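Local coordinates for protein hydroxyethylphosphonate dioxygenase (Streptomyces albus, PDB 6B9R) that probably uses dioxygen at a non-haem iron to cleave 2-hydroxyethylphosphonate, yielding hydroxymethylphosphonate, at residues D81-M89 against V377-Y386; S128-D136 against S191-E199. All coordinates share one frame; numbering follows the deposited sequence.

In the fold
Hydroxyethylphosphonate dioxygenase has two seven-stranded antiparallel sheets, each with a three-stranded partner, consistent with a pair of cupin-like barrels, and each contact joins a segment of a large sheet to one of a small sheet. Contact 1 lies in the barrel without the metal, contact 2 in the one holding iron and substrate; their centres are about 39 Å apart. Both are only partly buried, contact 2 lying farther from the chain centre. They hold no strand in common. Contact 1 is made by aromatic side chains around one indole N-H bond, with a subunit interface at its edge, whereas contact 2 rests on paired backbone bonds and has one residue touching the substrate.

Contact 1: residues D81-M89 against V377-Y386; sequences DTPQGLRMM and VRWRYNGEQY
The carbonyl oxygen of Gln84 receives the indole N-H of Trp379, with NE1 2.8 Å from O and an N-H...O angle of 158°. The oxygen lies in the indole plane, but NE1 stands above the plane of the carbonyl, 39° out of it, so the bond is not directed at a lone pair. A chi1 of 74° sets CG of Trp379 between its backbone N and carbonyl carbon, and from there the ring spreads across Leu86. Leu86 CB stands 3.5 Å above one face of the indole, and CB of Tyr386, the hairpin partner of Trp379, rests 3.4 Å over the opposite face. With an alanine in place of Trp379, the Gln84 carbonyl would probably lose its N-H mate and a gap would open between Leu86 and Tyr386. Two tyrosines pack on the type I turn Thr82-Gly85, which leads into strand 86-89. Gln84 CB sits over the middle of the Tyr386 ring, 4.0 Å from its centroid, a CH-pi contact; beyond CB the extended chain runs out over the CE2-CD2 side. Gly85 CA lies 4.0 Å from the centroid of the Tyr381 ring; a CB there would collide with Tyr381 CG. Farther along, Leu86 CD1 meets Val377 CG1 at 3.9 Å, and the Met88 methyl CE reaches Val377 CB at 4.0 Å. One water donates to both Thr82 O and Tyr381 OH, and that hydroxyl is also hydrogen-bonded to Phe223 O of the second subunit. Strand 86-89 is an edge strand of the seven-stranded sheet, bonded through its backbone to strand 395-398, while the hairpin 375-390 belongs to a three-stranded sheet with strand 403-407; side chains of both fill the space between these two facing sheets, Phe404 touching Trp379.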
ATOM      1  N   ASP A  81      13.299 -10.710  11.469  1.00 17.29           N
ATOM      2  CA  ASP A  81      13.971 -12.001  11.564  1.00 17.92           C
ATOM      3  C   ASP A  81      15.116 -12.118  10.560  1.00 17.64           C
ATOM      4  O   ASP A  81      15.609 -13.223  10.330  1.00 17.84           O
ATOM      5  CB  ASP A  81      12.960 -13.148  11.397  1.00 17.56           C
ATOM      6  CG  ASP A  81      12.189 -13.079  10.092  1.00 21.91           C
ATOM      7  OD1 ASP A  81      12.689 -12.452   9.140  1.00 18.57           O
ATOM      8  OD2 ASP A  81      11.078 -13.655  10.020  1.00 18.67           O
ATOM      9  N   THR A  82      15.550 -10.998   9.975  1.00 17.54           N
ATOM     10  CA  THR A  82      16.676 -10.950   9.039  1.00 17.66           C
ATOM     11  C   THR A  82      17.681  -9.894   9.506  1.00 20.38           C
ATOM     12  O   THR A  82      17.917  -8.890   8.824  1.00 18.58           O
ATOM     13  CB  THR A  82      16.175 -10.642   7.630  1.00 17.54           C
ATOM     14  OG1 THR A  82      14.970 -11.381   7.377  1.00 17.49           O
ATOM     15  CG2 THR A  82      17.216 -11.023   6.592  1.00 17.71           C
ATOM     16  N   PRO A  83      18.292 -10.092  10.680  1.00 18.82           N
ATOM     17  CA  PRO A  83      19.087  -9.006  11.292  1.00 19.00           C
ATOM     18  C   PRO A  83      20.338  -8.628  10.520  1.00 20.79           C
ATOM     19  O   PRO A  83      20.812  -7.498  10.680  1.00 20.45           O
ATOM     20  CB  PRO A  83      19.446  -9.566  12.676  1.00 21.51           C
ATOM     21  CG  PRO A  83      19.395 -11.052  12.501  1.00 21.98           C
ATOM     22  CD  PRO A  83      18.236 -11.282  11.549  1.00 17.96           C
ATOM     23  N   GLN A  84      20.893  -9.527   9.703  1.00 18.09           N
ATOM     24  CA  GLN A  84      22.038  -9.198   8.856  1.00 18.22           C
ATOM     25  C   GLN A  84      21.638  -8.719   7.460  1.00 21.01           C
ATOM     26  O   GLN A  84      22.520  -8.451   6.633  1.00 23.02           O
ATOM     27  CB  GLN A  84      22.973 -10.413   8.755  1.00 24.21           C
ATOM     28  CG  GLN A  84      23.438 -10.914  10.138  1.00 27.59           C
ATOM     29  CD  GLN A  84      24.441 -12.051  10.059  1.00 34.05           C
ATOM     30  OE1 GLN A  84      24.515 -12.765   9.062  1.00 28.14           O
ATOM     31  NE2 GLN A  84      25.229 -12.218  11.119  1.00 32.77           N
ATOM     32  N   GLY A  85      20.337  -8.596   7.173  1.00 17.85           N
ATOM     33  CA  GLY A  85      19.870  -8.101   5.900  1.00 17.70           C
ATOM     34  C   GLY A  85      19.748  -9.173   4.835  1.00 18.38           C
ATOM     35  O   GLY A  85      19.089  -8.953   3.809  1.00 17.69           O
ATOM     36  N   LEU A  86      20.369 -10.319   5.061  1.00 16.93           N
ATOM     37  CA  LEU A  86      20.266 -11.499   4.219  1.00 17.71           C
ATOM     38  C   LEU A  86      20.284 -12.685   5.171  1.00 17.07           C
ATOM     39  O   LEU A  86      21.015 -12.673   6.163  1.00 19.65           O
ATOM     40  CB  LEU A  86      21.425 -11.573   3.204  1.00 18.18           C
ATOM     41  CG  LEU A  86      21.414 -12.650   2.104  1.00 20.25           C
ATOM     42  CD1 LEU A  86      22.134 -12.180   0.811  1.00 16.83           C
ATOM     43  CD2 LEU A  86      22.050 -13.959   2.597  1.00 17.81           C
ATOM     44  N   ARG A  87      19.452 -13.683   4.906  1.00 17.30           N
ATOM     45  CA  ARG A  87      19.476 -14.891   5.720  1.00 17.83           C
ATOM     46  C   ARG A  87      19.348 -16.111   4.820  1.00 17.47           C
ATOM     47  O   ARG A  87      18.547 -16.118   3.882  1.00 17.97           O
ATOM     48  CB  ARG A  87      18.362 -14.892   6.774  1.00 19.30           C
ATOM     49  CG  ARG A  87      18.294 -16.180   7.582  1.00 20.70           C
ATOM     50  CD  ARG A  87      17.276 -16.096   8.730  1.00 18.65           C
ATOM     51  NE  ARG A  87      16.150 -15.198   8.451  1.00 17.93           N
ATOM     52  CZ  ARG A  87      15.083 -15.514   7.719  1.00 24.47           C
ATOM     53  NH1 ARG A  87      14.972 -16.712   7.156  1.00 22.20           N
ATOM     54  NH2 ARG A  87      14.122 -14.619   7.546  1.00 22.52           N
ATOM     55  N   MET A  88      20.141 -17.137   5.111  1.00 17.63           N
ATOM     56  CA  MET A  88      20.120 -18.372   4.348  1.00 19.65           C
ATOM     57  C   MET A  88      19.313 -19.423   5.091  1.00 20.73           C
ATOM     58  O   MET A  88      19.260 -19.439   6.324  1.00 18.65           O
ATOM     59  CB  MET A  88      21.540 -18.891   4.091  1.00 21.92           C
ATOM     60  CG  MET A  88      22.420 -17.850   3.440  1.00 20.07           C
ATOM     61  SD  MET A  88      24.127 -18.377   3.187  1.00 20.82           S
ATOM     62  CE  MET A  88      24.678 -16.953   2.249  1.00 18.80           C
ATOM     63  N   MET A  89      18.700 -20.312   4.321  1.00 17.89           N
ATOM     64  CA  MET A  89      18.042 -21.495   4.844  1.00 18.28           C
ATOM     65  C   MET A  89      18.660 -22.727   4.195  1.00 21.89           C
ATOM     66  O   MET A  89      18.947 -22.723   2.993  1.00 21.25           O
ATOM     67  CB  MET A  89      16.547 -21.438   4.565  1.00 17.99           C
ATOM     68  CG  MET A  89      15.785 -22.590   5.185  1.00 18.44           C
ATOM     69  SD  MET A  89      14.025 -22.411   4.894  1.00 22.73           S
ATOM     70  CE  MET A  89      13.448 -23.861   5.777  1.00 18.84           C
ATOM     71  N   VAL A 377      28.254 -15.853  -1.272  1.00 19.49           N
ATOM     72  CA  VAL A 377      27.530 -14.587  -1.257  1.00 19.83           C
ATOM     73  C   VAL A 377      28.254 -13.644  -0.313  1.00 24.24           C
ATOM     74  O   VAL A 377      28.637 -14.042   0.795  1.00 24.66           O
ATOM     75  CB  VAL A 377      26.062 -14.769  -0.824  1.00 24.03           C
ATOM     76  CG1 VAL A 377      25.290 -13.464  -1.004  1.00 24.11           C
ATOM     77  CG2 VAL A 377      25.399 -15.904  -1.615  1.00 26.36           C
ATOM     78  N   ARG A 378      28.456 -12.406  -0.751  1.00 20.17           N
ATOM     79  CA  ARG A 378      29.102 -11.395   0.074  1.00 24.97           C
ATOM     80  C   ARG A 378      28.233 -10.150   0.054  1.00 21.16           C
ATOM     81  O   ARG A 378      27.808  -9.710  -1.017  1.00 20.00           O
ATOM     82  CB  ARG A 378      30.518 -11.099  -0.430  1.00 22.01           C
ATOM     83  CG  ARG A 378      31.386 -12.348  -0.458  1.00 33.13           C
ATOM     84  CD  ARG A 378      32.775 -12.074  -0.994  1.00 40.61           C
ATOM     85  NE  ARG A 378      33.641 -13.244  -0.886  1.00 45.33           N
ATOM     86  CZ  ARG A 378      33.655 -14.251  -1.756  1.00 48.76           C
ATOM     87  NH1 ARG A 378      32.843 -14.244  -2.811  1.00 40.87           N
ATOM     88  NH2 ARG A 378      34.484 -15.269  -1.574  1.00 49.89           N
ATOM     89  N   TRP A 379      27.930  -9.600   1.222  1.00 22.85           N
ATOM     90  CA  TRP A 379      26.975  -8.511   1.233  1.00 21.03           C
ATOM     91  C   TRP A 379      27.322  -7.545   2.350  1.00 23.65           C
ATOM     92  O   TRP A 379      28.121  -7.844   3.240  1.00 18.56           O
ATOM     93  CB  TRP A 379      25.534  -9.047   1.343  1.00 18.02           C
ATOM     94  CG  TRP A 379      25.102  -9.573   2.681  1.00 22.15           C
ATOM     95  CD1 TRP A 379      24.411  -8.884   3.638  1.00 18.41           C
ATOM     96  CD2 TRP A 379      25.284 -10.903   3.197  1.00 20.47           C
ATOM     97  NE1 TRP A 379      24.167  -9.694   4.720  1.00 19.27           N
ATOM     98  CE2 TRP A 379      24.689 -10.936   4.479  1.00 18.74           C
ATOM     99  CE3 TRP A 379      25.902 -12.064   2.707  1.00 16.81           C
ATOM    100  CZ2 TRP A 379      24.688 -12.079   5.283  1.00 17.26           C
ATOM    101  CZ3 TRP A 379      25.903 -13.205   3.506  1.00 18.17           C
ATOM    102  CH2 TRP A 379      25.293 -13.202   4.782  1.00 17.43           C
ATOM    103  N   ARG A 380      26.715  -6.366   2.275  1.00 20.66           N
ATOM    104  CA  ARG A 380      26.890  -5.325   3.273  1.00 23.16           C
ATOM    105  C   ARG A 380      25.524  -4.903   3.796  1.00 20.93           C
ATOM    106  O   ARG A 380      24.526  -4.943   3.075  1.00 22.31           O
ATOM    107  CB  ARG A 380      27.638  -4.118   2.694  1.00 29.81           C
ATOM    108  N   TYR A 381      25.492  -4.493   5.061  1.00 20.32           N
ATOM    109  CA  TYR A 381      24.255  -4.019   5.674  1.00 22.99           C
ATOM    110  C   TYR A 381      24.618  -3.240   6.921  1.00 21.90           C
ATOM    111  O   TYR A 381      25.288  -3.779   7.805  1.00 24.57           O
ATOM    112  CB  TYR A 381      23.317  -5.180   6.038  1.00 23.37           C
ATOM    113  CG  TYR A 381      22.020  -4.780   6.723  1.00 21.47           C
ATOM    114  CD1 TYR A 381      21.203  -3.776   6.201  1.00 17.85           C
ATOM    115  CD2 TYR A 381      21.591  -5.442   7.871  1.00 18.38           C
ATOM    116  CE1 TYR A 381      19.997  -3.424   6.823  1.00 18.73           C
ATOM    117  CE2 TYR A 381      20.394  -5.108   8.494  1.00 23.31           C
ATOM    118  CZ  TYR A 381      19.597  -4.103   7.966  1.00 18.94           C
ATOM    119  OH  TYR A 381      18.410  -3.785   8.595  1.00 24.36           O
ATOM    120  N   ASN A 382      24.160  -1.990   6.987  1.00 25.15           N
ATOM    121  CA  ASN A 382      24.344  -1.121   8.154  1.00 32.55           C
ATOM    122  C   ASN A 382      25.805  -1.087   8.606  1.00 36.64           C
ATOM    123  O   ASN A 382      26.127  -1.310   9.774  1.00 41.45           O
ATOM    124  CB  ASN A 382      23.429  -1.545   9.304  1.00 37.54           C
ATOM    125  CG  ASN A 382      21.981  -1.167   9.066  1.00 40.20           C
ATOM    126  OD1 ASN A 382      21.679  -0.267   8.276  1.00 37.78           O
ATOM    127  ND2 ASN A 382      21.074  -1.854   9.747  1.00 40.41           N
ATOM    128  N   GLY A 383      26.699  -0.822   7.660  1.00 40.87           N
ATOM    129  CA  GLY A 383      28.104  -0.661   7.971  1.00 42.30           C
ATOM    130  C   GLY A 383      28.870  -1.924   8.288  1.00 43.91           C
ATOM    131  O   GLY A 383      30.051  -1.831   8.649  1.00 44.29           O
ATOM    132  N   GLU A 384      28.256  -3.098   8.181  1.00 33.40           N
ATOM    133  CA  GLU A 384      28.963  -4.357   8.352  1.00 28.10           C
ATOM    134  C   GLU A 384      29.006  -5.101   7.023  1.00 25.64           C
ATOM    135  O   GLU A 384      28.103  -4.968   6.197  1.00 22.18           O
ATOM    136  CB  GLU A 384      28.292  -5.236   9.416  1.00 26.50           C
ATOM    137  CG  GLU A 384      28.188  -4.589  10.800  1.00 41.03           C
ATOM    138  CD  GLU A 384      29.543  -4.392  11.471  1.00 44.85           C
ATOM    139  OE1 GLU A 384      30.366  -5.334  11.438  1.00 41.64           O
ATOM    140  OE2 GLU A 384      29.783  -3.293  12.020  1.00 48.20           O
ATOM    141  N   GLN A 385      30.080  -5.863   6.816  1.00 25.00           N
ATOM    142  CA  GLN A 385      30.206  -6.786   5.697  1.00 26.41           C
ATOM    143  C   GLN A 385      30.041  -8.209   6.201  1.00 25.25           C
ATOM    144  O   GLN A 385      30.539  -8.556   7.278  1.00 27.05           O
ATOM    145  CB  GLN A 385      31.571  -6.678   5.010  1.00 27.88           C
ATOM    146  CG  GLN A 385      31.896  -5.342   4.402  1.00 39.41           C
ATOM    147  CD  GLN A 385      33.189  -5.389   3.609  1.00 44.62           C
ATOM    148  OE1 GLN A 385      33.403  -6.290   2.794  1.00 44.91           O
ATOM    149  NE2 GLN A 385      34.069  -4.426   3.860  1.00 47.88           N
ATOM    150  N   TYR A 386      29.364  -9.033   5.412  1.00 23.95           N
ATOM    151  CA  TYR A 386      29.113 -10.422   5.760  1.00 24.93           C
ATOM    152  C   TYR A 386      29.422 -11.297   4.554  1.00 25.20           C
ATOM    153  O   TYR A 386      29.527 -10.815   3.424  1.00 23.36           O
ATOM    154  CB  TYR A 386      27.657 -10.649   6.195  1.00 18.52           C
ATOM    155  CG  TYR A 386      27.158  -9.765   7.314  1.00 23.51           C
ATOM    156  CD1 TYR A 386      26.588  -8.528   7.048  1.00 25.92           C
ATOM    157  CD2 TYR A 386      27.207 -10.191   8.637  1.00 26.77           C
ATOM    158  CE1 TYR A 386      26.104  -7.727   8.078  1.00 24.14           C
ATOM    159  CE2 TYR A 386      26.735  -9.396   9.669  1.00 29.23           C
ATOM    160  CZ  TYR A 386      26.183  -8.173   9.383  1.00 28.53           C
ATOM    161  OH  TYR A 386      25.709  -7.389  10.408  1.00 31.34           O
TER
HETATM  162  O   HOH W   1      16.539  -6.394   8.615  1.00 19.30           O

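Contact 2: residues S128-D136 against S191-E199; sequences SMLRVVEDD and SFTARSADE. With 2HE ((2-hydroxyethyl)phosphonic acid), chain F.
Met129 packs on Phe192 where two sheets of the cupin-like, iron-bearing barrel come together: strand 123-129 belongs to the seven-stranded sheet, and strand 190-194 starts with the iron ligand His190. Phe192 is in the first shell of the substrate. Its CE1 lies 3.4 Å from O4 of 2-hydroxyethylphosphonate, which sits at the edge of the ring near its plane. Behind the ring, Met129 CG approaches Phe192 CB to 3.6 Å. Bends at chi2 (69°) and chi3 bring SD and CE back to the same CB, giving an oblique Met-aromatic contact. Phe192 is also placed by neighbours, as its backbone N bonds to Tyr109 OH and its ring meets that of Tyr163.

The next layer is backbone. Ala194 N donates to Arg131 O at 2.8 Å with a nearly straight angle of 176°, and Ala194 O accepts from Val133 N at 2.9 Å (163°). Both bonds of Ala194 thus go to the residues flanking Val132, the pattern of a single parallel bridge. A water adds a further link, donating to Phe192 O at 2.8 Å and accepting from Arg131 N at 3.2 Å.

Side chains flank this bridge. Val132 CG2 meets Ala197 CB at 4.0 Å, while the two methyls of Val133 lie against Thr193, whose OG1 is hydrogen-bonded to Tyr164 OH. Outermost, Asn162 of strand 161-167 holds two side chains at once: its ND2 bonds to Asp136 OD1, and its OD1 to Arg195 NH2, while Arg195 NH1 bonds to Met176 O. Asp136 and Arg195 form no salt bridge; their carboxylate and guanidinium planes are almost perpendicular, and Asp136 OD1 touches the aliphatic CD of Arg195 at 3.5 Å.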
ATOM      1  N   SER A 128       7.459 -31.537  -4.851  1.00 22.94           N
ATOM      2  CA  SER A 128       7.678 -32.618  -5.800  1.00 27.45           C
ATOM      3  C   SER A 128       6.342 -33.185  -6.251  1.00 24.37           C
ATOM      4  O   SER A 128       5.428 -33.376  -5.447  1.00 24.49           O
ATOM      5  CB  SER A 128       8.536 -33.729  -5.197  1.00 35.99           C
ATOM      6  OG  SER A 128       7.831 -34.408  -4.187  1.00 44.70           O
ATOM      7  N   MET A 129       6.236 -33.460  -7.548  1.00 21.84           N
ATOM      8  CA  MET A 129       5.044 -34.097  -8.085  1.00 22.39           C
ATOM      9  C   MET A 129       5.111 -35.590  -7.799  1.00 25.24           C
ATOM     10  O   MET A 129       6.020 -36.276  -8.279  1.00 24.56           O
ATOM     11  CB  MET A 129       4.934 -33.833  -9.583  1.00 27.56           C
ATOM     12  CG  MET A 129       4.376 -32.463  -9.940  1.00 21.50           C
ATOM     13  SD  MET A 129       5.495 -31.098  -9.546  1.00 22.53           S
ATOM     14  CE  MET A 129       4.732 -30.429  -8.063  1.00 20.18           C
ATOM     15  N   LEU A 130       4.162 -36.095  -7.012  1.00 26.55           N
ATOM     16  CA  LEU A 130       4.130 -37.514  -6.684  1.00 24.83           C
ATOM     17  C   LEU A 130       3.121 -38.297  -7.513  1.00 27.65           C
ATOM     18  O   LEU A 130       3.088 -39.527  -7.412  1.00 29.22           O
ATOM     19  CB  LEU A 130       3.817 -37.712  -5.195  1.00 25.01           C
ATOM     20  CG  LEU A 130       4.672 -36.931  -4.201  1.00 30.48           C
ATOM     21  CD1 LEU A 130       4.188 -37.174  -2.761  1.00 28.30           C
ATOM     22  CD2 LEU A 130       6.145 -37.282  -4.370  1.00 25.92           C
ATOM     23  N   ARG A 131       2.290 -37.622  -8.304  1.00 27.89           N
ATOM     24  CA  ARG A 131       1.298 -38.280  -9.145  1.00 32.46           C
ATOM     25  C   ARG A 131       1.838 -38.325 -10.570  1.00 26.01           C
ATOM     26  O   ARG A 131       2.186 -37.284 -11.140  1.00 28.17           O
ATOM     27  CB  ARG A 131      -0.047 -37.552  -9.090  1.00 30.55           C
ATOM     28  CG  ARG A 131      -1.150 -38.172  -9.944  1.00 26.43           C
ATOM     29  CD  ARG A 131      -1.487 -39.602  -9.513  1.00 28.45           C
ATOM     30  NE  ARG A 131      -1.790 -39.720  -8.082  1.00 31.93           N
ATOM     31  CZ  ARG A 131      -2.968 -39.429  -7.534  1.00 36.21           C
ATOM     32  NH1 ARG A 131      -3.966 -38.982  -8.289  1.00 32.41           N
ATOM     33  NH2 ARG A 131      -3.148 -39.573  -6.224  1.00 37.29           N
ATOM     34  N   VAL A 132       1.888 -39.524 -11.144  1.00 27.00           N
ATOM     35  CA  VAL A 132       2.448 -39.756 -12.472  1.00 34.67           C
ATOM     36  C   VAL A 132       1.308 -40.011 -13.448  1.00 31.25           C
ATOM     37  O   VAL A 132       0.443 -40.856 -13.190  1.00 30.59           O
ATOM     38  CB  VAL A 132       3.426 -40.943 -12.461  1.00 36.54           C
ATOM     39  CG1 VAL A 132       3.794 -41.342 -13.882  1.00 40.65           C
ATOM     40  CG2 VAL A 132       4.671 -40.594 -11.661  1.00 27.55           C
ATOM     41  N   VAL A 133       1.305 -39.287 -14.567  1.00 27.42           N
ATOM     42  CA  VAL A 133       0.282 -39.452 -15.586  1.00 27.95           C
ATOM     43  C   VAL A 133       0.925 -40.011 -16.853  1.00 28.96           C
ATOM     44  O   VAL A 133       2.140 -39.924 -17.066  1.00 32.38           O
ATOM     45  CB  VAL A 133      -0.458 -38.140 -15.902  1.00 27.12           C
ATOM     46  CG1 VAL A 133      -1.241 -37.646 -14.677  1.00 30.19           C
ATOM     47  CG2 VAL A 133       0.530 -37.096 -16.425  1.00 28.40           C
ATOM     48  N   GLU A 134       0.082 -40.572 -17.713  1.00 29.40           N
ATOM     49  CA  GLU A 134       0.525 -41.153 -18.971  1.00 35.00           C
ATOM     50  C   GLU A 134       0.036 -40.386 -20.192  1.00 42.22           C
ATOM     51  O   GLU A 134       0.297 -40.815 -21.324  1.00 38.13           O
ATOM     52  CB  GLU A 134       0.079 -42.618 -19.059  1.00 39.14           C
ATOM     53  CG  GLU A 134       0.746 -43.511 -18.027  1.00 46.37           C
ATOM     54  CD  GLU A 134       0.431 -44.977 -18.224  1.00 64.63           C
ATOM     55  OE1 GLU A 134      -0.731 -45.306 -18.553  1.00 69.95           O
ATOM     56  OE2 GLU A 134       1.352 -45.802 -18.054  1.00 71.71           O
ATOM     57  N   ASP A 135      -0.673 -39.278 -20.002  1.00 37.65           N
ATOM     58  CA  ASP A 135      -1.061 -38.410 -21.104  1.00 34.70           C
ATOM     59  C   ASP A 135      -1.066 -36.974 -20.605  1.00 27.49           C
ATOM     60  O   ASP A 135      -0.864 -36.708 -19.418  1.00 27.38           O
ATOM     61  CB  ASP A 135      -2.426 -38.797 -21.697  1.00 31.79           C
ATOM     62  CG  ASP A 135      -3.556 -38.760 -20.676  1.00 42.49           C
ATOM     63  OD1 ASP A 135      -3.671 -37.775 -19.904  1.00 40.02           O
ATOM     64  OD2 ASP A 135      -4.355 -39.724 -20.660  1.00 40.87           O
ATOM     65  N   ASP A 136      -1.313 -36.045 -21.525  1.00 28.32           N
ATOM     66  CA  ASP A 136      -1.420 -34.630 -21.199  1.00 29.44           C
ATOM     67  C   ASP A 136      -2.859 -34.138 -21.319  1.00 31.05           C
ATOM     68  O   ASP A 136      -3.101 -32.996 -21.706  1.00 26.34           O
ATOM     69  CB  ASP A 136      -0.478 -33.814 -22.077  1.00 26.68           C
ATOM     70  CG  ASP A 136       0.931 -34.396 -22.107  1.00 37.60           C
ATOM     71  OD1 ASP A 136       1.344 -35.002 -21.095  1.00 31.90           O
ATOM     72  OD2 ASP A 136       1.618 -34.271 -23.144  1.00 40.84           O
ATOM     73  N   SER A 191      -2.999 -27.428 -10.972  1.00 23.98           N
ATOM     74  CA  SER A 191      -2.453 -28.689 -10.487  1.00 28.05           C
ATOM     75  C   SER A 191      -1.156 -28.995 -11.224  1.00 27.85           C
ATOM     76  O   SER A 191      -0.832 -28.372 -12.240  1.00 21.44           O
ATOM     77  CB  SER A 191      -3.451 -29.838 -10.658  1.00 27.69           C
ATOM     78  OG  SER A 191      -3.029 -30.987  -9.937  1.00 28.45           O
ATOM     79  N   PHE A 192      -0.415 -29.975 -10.696  1.00 22.02           N
ATOM     80  CA  PHE A 192       0.835 -30.436 -11.293  1.00 21.75           C
ATOM     81  C   PHE A 192       0.934 -31.950 -11.175  1.00 23.06           C
ATOM     82  O   PHE A 192       0.591 -32.520 -10.136  1.00 22.38           O
ATOM     83  CB  PHE A 192       2.070 -29.835 -10.615  1.00 21.27           C
ATOM     84  CG  PHE A 192       2.044 -28.352 -10.492  1.00 20.78           C
ATOM     85  CD1 PHE A 192       1.448 -27.751  -9.388  1.00 20.55           C
ATOM     86  CD2 PHE A 192       2.637 -27.551 -11.456  1.00 20.56           C
ATOM     87  CE1 PHE A 192       1.435 -26.366  -9.242  1.00 24.49           C
ATOM     88  CE2 PHE A 192       2.636 -26.155 -11.316  1.00 20.12           C
ATOM     89  CZ  PHE A 192       2.025 -25.569 -10.208  1.00 21.40           C
ATOM     90  N   THR A 193       1.406 -32.595 -12.243  1.00 22.55           N
ATOM     91  CA  THR A 193       1.716 -34.018 -12.246  1.00 23.03           C
ATOM     92  C   THR A 193       3.080 -34.229 -12.897  1.00 24.51           C
ATOM     93  O   THR A 193       3.651 -33.316 -13.497  1.00 22.65           O
ATOM     94  CB  THR A 193       0.661 -34.832 -13.010  1.00 24.71           C
ATOM     95  OG1 THR A 193       0.668 -34.428 -14.382  1.00 26.29           O
ATOM     96  CG2 THR A 193      -0.738 -34.614 -12.431  1.00 24.60           C
ATOM     97  N   ALA A 194       3.598 -35.454 -12.793  1.00 23.88           N
ATOM     98  CA  ALA A 194       4.828 -35.849 -13.474  1.00 23.45           C
ATOM     99  C   ALA A 194       4.481 -36.716 -14.676  1.00 28.47           C
ATOM    100  O   ALA A 194       3.649 -37.623 -14.569  1.00 27.35           O
ATOM    101  CB  ALA A 194       5.770 -36.614 -12.539  1.00 23.49           C
ATOM    102  N   ARG A 195       5.125 -36.446 -15.813  1.00 25.74           N
ATOM    103  CA  ARG A 195       4.954 -37.288 -16.992  1.00 29.09           C
ATOM    104  C   ARG A 195       5.740 -38.585 -16.904  1.00 32.47           C
ATOM    105  O   ARG A 195       5.538 -39.471 -17.740  1.00 32.07           O
ATOM    106  CB  ARG A 195       5.377 -36.536 -18.261  1.00 30.91           C
ATOM    107  CG  ARG A 195       4.409 -35.447 -18.671  1.00 31.38           C
ATOM    108  CD  ARG A 195       4.672 -34.937 -20.084  1.00 25.63           C
ATOM    109  NE  ARG A 195       6.040 -34.459 -20.276  1.00 25.69           N
ATOM    110  CZ  ARG A 195       6.502 -33.296 -19.822  1.00 31.66           C
ATOM    111  NH1 ARG A 195       7.760 -32.946 -20.057  1.00 23.02           N
ATOM    112  NH2 ARG A 195       5.713 -32.486 -19.110  1.00 25.11           N
ATOM    113  N   SER A 196       6.633 -38.714 -15.933  1.00 33.77           N
ATOM    114  CA  SER A 196       7.463 -39.899 -15.827  1.00 39.86           C
ATOM    115  C   SER A 196       7.773 -40.159 -14.364  1.00 38.12           C
ATOM    116  O   SER A 196       7.868 -39.229 -13.560  1.00 40.07           O
ATOM    117  CB  SER A 196       8.763 -39.748 -16.631  1.00 42.45           C
ATOM    118  OG  SER A 196       9.687 -40.766 -16.297  1.00 44.21           O
ATOM    119  N   ALA A 197       7.926 -41.434 -14.027  1.00 39.79           N
ATOM    120  CA  ALA A 197       8.388 -41.823 -12.704  1.00 44.56           C
ATOM    121  C   ALA A 197       9.899 -41.987 -12.641  1.00 49.01           C
ATOM    122  O   ALA A 197      10.425 -42.361 -11.587  1.00 53.00           O
ATOM    123  CB  ALA A 197       7.709 -43.125 -12.272  1.00 53.44           C
ATOM    124  N   ASP A 198      10.609 -41.689 -13.730  1.00 50.05           N
ATOM    125  CA  ASP A 198      12.011 -42.065 -13.865  1.00 56.77           C
ATOM    126  C   ASP A 198      12.995 -40.952 -13.537  1.00 58.40           C
ATOM    127  O   ASP A 198      14.144 -41.252 -13.197  1.00 61.38           O
ATOM    128  CB  ASP A 198      12.281 -42.561 -15.288  1.00 59.85           C
ATOM    129  CG  ASP A 198      11.474 -43.794 -15.631  1.00 60.77           C
ATOM    130  OD1 ASP A 198      11.170 -44.574 -14.702  1.00 55.24           O
ATOM    131  OD2 ASP A 198      11.141 -43.978 -16.822  1.00 61.53           O
ATOM    132  N   GLU A 199      12.598 -39.693 -13.641  1.00 49.48           N
ATOM    133  CA  GLU A 199      13.499 -38.585 -13.376  1.00 43.42           C
ATOM    134  C   GLU A 199      12.854 -37.617 -12.398  1.00 32.85           C
ATOM    135  O   GLU A 199      11.632 -37.630 -12.216  1.00 31.94           O
ATOM    136  CB  GLU A 199      13.883 -37.859 -14.675  1.00 51.23           C
ATOM    137  CG  GLU A 199      12.749 -37.656 -15.642  1.00 58.89           C
ATOM    138  CD  GLU A 199      13.185 -36.891 -16.873  1.00 65.74           C
ATOM    139  OE1 GLU A 199      13.998 -35.950 -16.728  1.00 64.65           O
ATOM    140  OE2 GLU A 199      12.722 -37.236 -17.980  1.00 69.79           O
TER
HETATM  141  O3  2HE F 502      -1.137 -24.838  -4.648  1.00 33.13           O
HETATM  142  P   2HE F 502      -1.031 -26.313  -4.496  1.00 44.39           P
HETATM  143  O1  2HE F 502      -2.433 -27.014  -4.858  1.00 27.80           O
HETATM  144  O2  2HE F 502      -0.591 -26.723  -2.995  1.00 35.34           O
HETATM  145  CA  2HE F 502       0.238 -26.828  -5.676  1.00 39.72           C
HETATM  146  CB  2HE F 502       1.334 -25.765  -5.651  1.00 40.58           C
HETATM  147  O4  2HE F 502       0.951 -24.595  -6.391  1.00 36.78           O
HETATM  148  O   HOH W   2       1.668 -34.531  -8.434  1.00 19.10           O